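Local coordinates for allantoin racemase (PDB 5LG5), which racemises allantoin and, consistent with its membership of the HyuE racemase family, probably interconverts the D and L forms of 5-monosubstituted hydantoins, at residues Ala156-Val161 against Arg191-Val196. Sequence-based numbering, arbitrary orientation.
Sequences AMEAIV and RQRTGV
With CG turned beside the backbone N (chi1 -75°) and a single bend at chi3 (86°), Arg193 stretches from the last turn of helix 187-194 across to helix 153-171, where Val161, Met157 and Glu158 receive it. The CG2 methyl of Val161 is set beside its own backbone N and lies over one face of the guanidinium, 3.4 Å from Arg193 NE, and it also meets Arg193 CD at 3.7 Å. At the edge of the same group, near its plane, Glu158 forms a salt bridge through OE1 to Arg193 NH2, although the two atoms are modelled too close together and the detail is doubtful. Met157 CG comes in obliquely, 3.0 Å from Arg193 NH1, with SD farther off. The arrangement exemplifies an arginine whose outer edge is probably paired with a carboxylate while one face lies against an aliphatic side chain. With an alanine at Val161 CG2 would be gone, and the guanidinium is likely to lose its cover on that face and be freer to move. Elsewhere along the same two helices, Met157 and Ile160 touch Ile190, and Thr194 reaches Ala164 and Ile168, joining two helices that flank strand 175-179 in sequence, in a parallel sheet that also holds strand 198-199.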
loop_
_atom_site.group_PDB
_atom_site.type_symbol
_atom_site.label_atom_id
_atom_site.label_comp_id
_atom_site.label_asym_id
_atom_site.label_seq_id
_atom_site.Cartn_x
_atom_site.Cartn_y
_atom_site.Cartn_z
ATOM N N ALA E 156 26.845 -7.956 23.788
ATOM C CA ALA E 156 26.164 -8.068 22.504
ATOM C C ALA E 156 24.872 -8.864 22.626
ATOM O O ALA E 156 23.811 -8.420 22.174
ATOM C CB ALA E 156 27.080 -8.724 21.480
ATOM N N MET E 157 24.968 -10.026 23.259
ATOM C CA MET E 157 23.826 -10.901 23.437
ATOM C C MET E 157 22.716 -10.196 24.225
ATOM O O MET E 157 21.536 -10.276 23.876
ATOM C CB MET E 157 24.286 -12.188 24.122
ATOM C CG MET E 157 23.169 -13.093 24.588
ATOM S SD MET E 157 22.051 -13.713 23.317
ATOM C CE MET E 157 23.203 -14.615 22.291
ATOM N N GLU E 158 23.097 -9.509 25.294
ATOM C CA GLU E 158 22.128 -8.769 26.085
ATOM C C GLU E 158 21.430 -7.657 25.294
ATOM O O GLU E 158 20.214 -7.482 25.412
ATOM C CB GLU E 158 22.800 -8.200 27.339
ATOM C CG GLU E 158 21.831 -7.748 28.410
ATOM C CD GLU E 158 20.799 -8.798 28.802
ATOM O OE1 GLU E 158 21.138 -9.999 28.892
ATOM O OE2 GLU E 158 19.633 -8.409 29.035
ATOM N N ALA E 159 22.186 -6.913 24.495
ATOM C CA ALA E 159 21.609 -5.838 23.692
ATOM C C ALA E 159 20.612 -6.393 22.673
ATOM O O ALA E 159 19.562 -5.791 22.420
ATOM C CB ALA E 159 22.702 -5.053 22.992
ATOM N N ILE E 160 20.950 -7.541 22.095
ATOM C CA ILE E 160 20.078 -8.202 21.141
ATOM C C ILE E 160 18.814 -8.667 21.867
ATOM O O ILE E 160 17.696 -8.388 21.421
ATOM C CB ILE E 160 20.783 -9.404 20.469
ATOM C CG1 ILE E 160 21.982 -8.950 19.638
ATOM C CG2 ILE E 160 19.803 -10.213 19.617
ATOM C CD1 ILE E 160 22.812 -10.112 19.093
ATOM N N VAL E 161 18.990 -9.335 23.011
ATOM C CA VAL E 161 17.837 -9.798 23.794
ATOM C C VAL E 161 16.909 -8.655 24.165
ATOM O O VAL E 161 15.687 -8.800 24.037
ATOM C CB VAL E 161 18.253 -10.623 25.070
ATOM C CG1 VAL E 161 17.077 -10.855 26.021
ATOM C CG2 VAL E 161 18.911 -11.950 24.675
ATOM N N ARG E 191 15.992 -17.458 21.911
ATOM C CA ARG E 191 14.720 -18.172 22.060
ATOM C C ARG E 191 14.443 -18.480 23.526
ATOM O O ARG E 191 13.351 -18.208 24.039
ATOM C CB ARG E 191 14.731 -19.489 21.281
ATOM C CG ARG E 191 13.448 -20.306 21.450
ATOM C CD ARG E 191 13.695 -21.766 21.091
ATOM N NE ARG E 191 14.871 -22.248 21.819
ATOM C CZ ARG E 191 15.809 -23.039 21.307
ATOM N NH1 ARG E 191 15.709 -23.475 20.055
ATOM N NH2 ARG E 191 16.846 -23.405 22.055
ATOM N N GLN E 192 15.442 -19.052 24.192
ATOM C CA GLN E 192 15.324 -19.412 25.600
ATOM C C GLN E 192 15.059 -18.181 26.451
ATOM O O GLN E 192 14.295 -18.223 27.412
ATOM C CB GLN E 192 16.584 -20.139 26.080
ATOM C CG GLN E 192 16.654 -21.605 25.676
ATOM C CD GLN E 192 15.469 -22.422 26.188
ATOM O OE1 GLN E 192 14.384 -22.416 25.595
ATOM N NE2 GLN E 192 15.662 -23.092 27.323
ATOM N N ARG E 193 15.686 -17.076 26.063
ATOM C CA ARG E 193 15.600 -15.830 26.805
ATOM C C ARG E 193 14.304 -15.053 26.507
ATOM O O ARG E 193 13.874 -14.242 27.325
ATOM C CB ARG E 193 16.870 -14.999 26.539
ATOM C CG ARG E 193 18.113 -15.530 27.291
ATOM C CD ARG E 193 19.445 -14.885 26.847
ATOM N NE ARG E 193 19.806 -13.623 27.512
ATOM C CZ ARG E 193 21.061 -13.189 27.642
ATOM N NH1 ARG E 193 22.063 -13.950 27.216
ATOM N NH2 ARG E 193 21.331 -12.038 28.252
ATOM N N THR E 194 13.681 -15.308 25.350
ATOM C CA THR E 194 12.443 -14.604 24.950
ATOM C C THR E 194 11.152 -15.424 24.979
ATOM O O THR E 194 10.066 -14.871 25.157
ATOM C CB THR E 194 12.565 -14.004 23.529
ATOM O OG1 THR E 194 12.889 -15.046 22.595
ATOM C CG2 THR E 194 13.651 -12.944 23.499
ATOM N N GLY E 195 11.263 -16.729 24.749
ATOM C CA GLY E 195 10.096 -17.591 24.661
ATOM C C GLY E 195 9.337 -17.586 23.337
ATOM O O GLY E 195 8.182 -18.029 23.285
ATOM N N VAL E 196 9.971 -17.090 22.272
ATOM C CA VAL E 196 9.396 -17.132 20.917
ATOM C C VAL E 196 10.371 -17.810 19.941
ATOM O O VAL E 196 11.562 -17.902 20.237
ATOM C CB VAL E 196 9.001 -15.715 20.415
ATOM C CG1 VAL E 196 8.116 -15.031 21.430
ATOM C CG2 VAL E 196 10.240 -14.873 20.127
#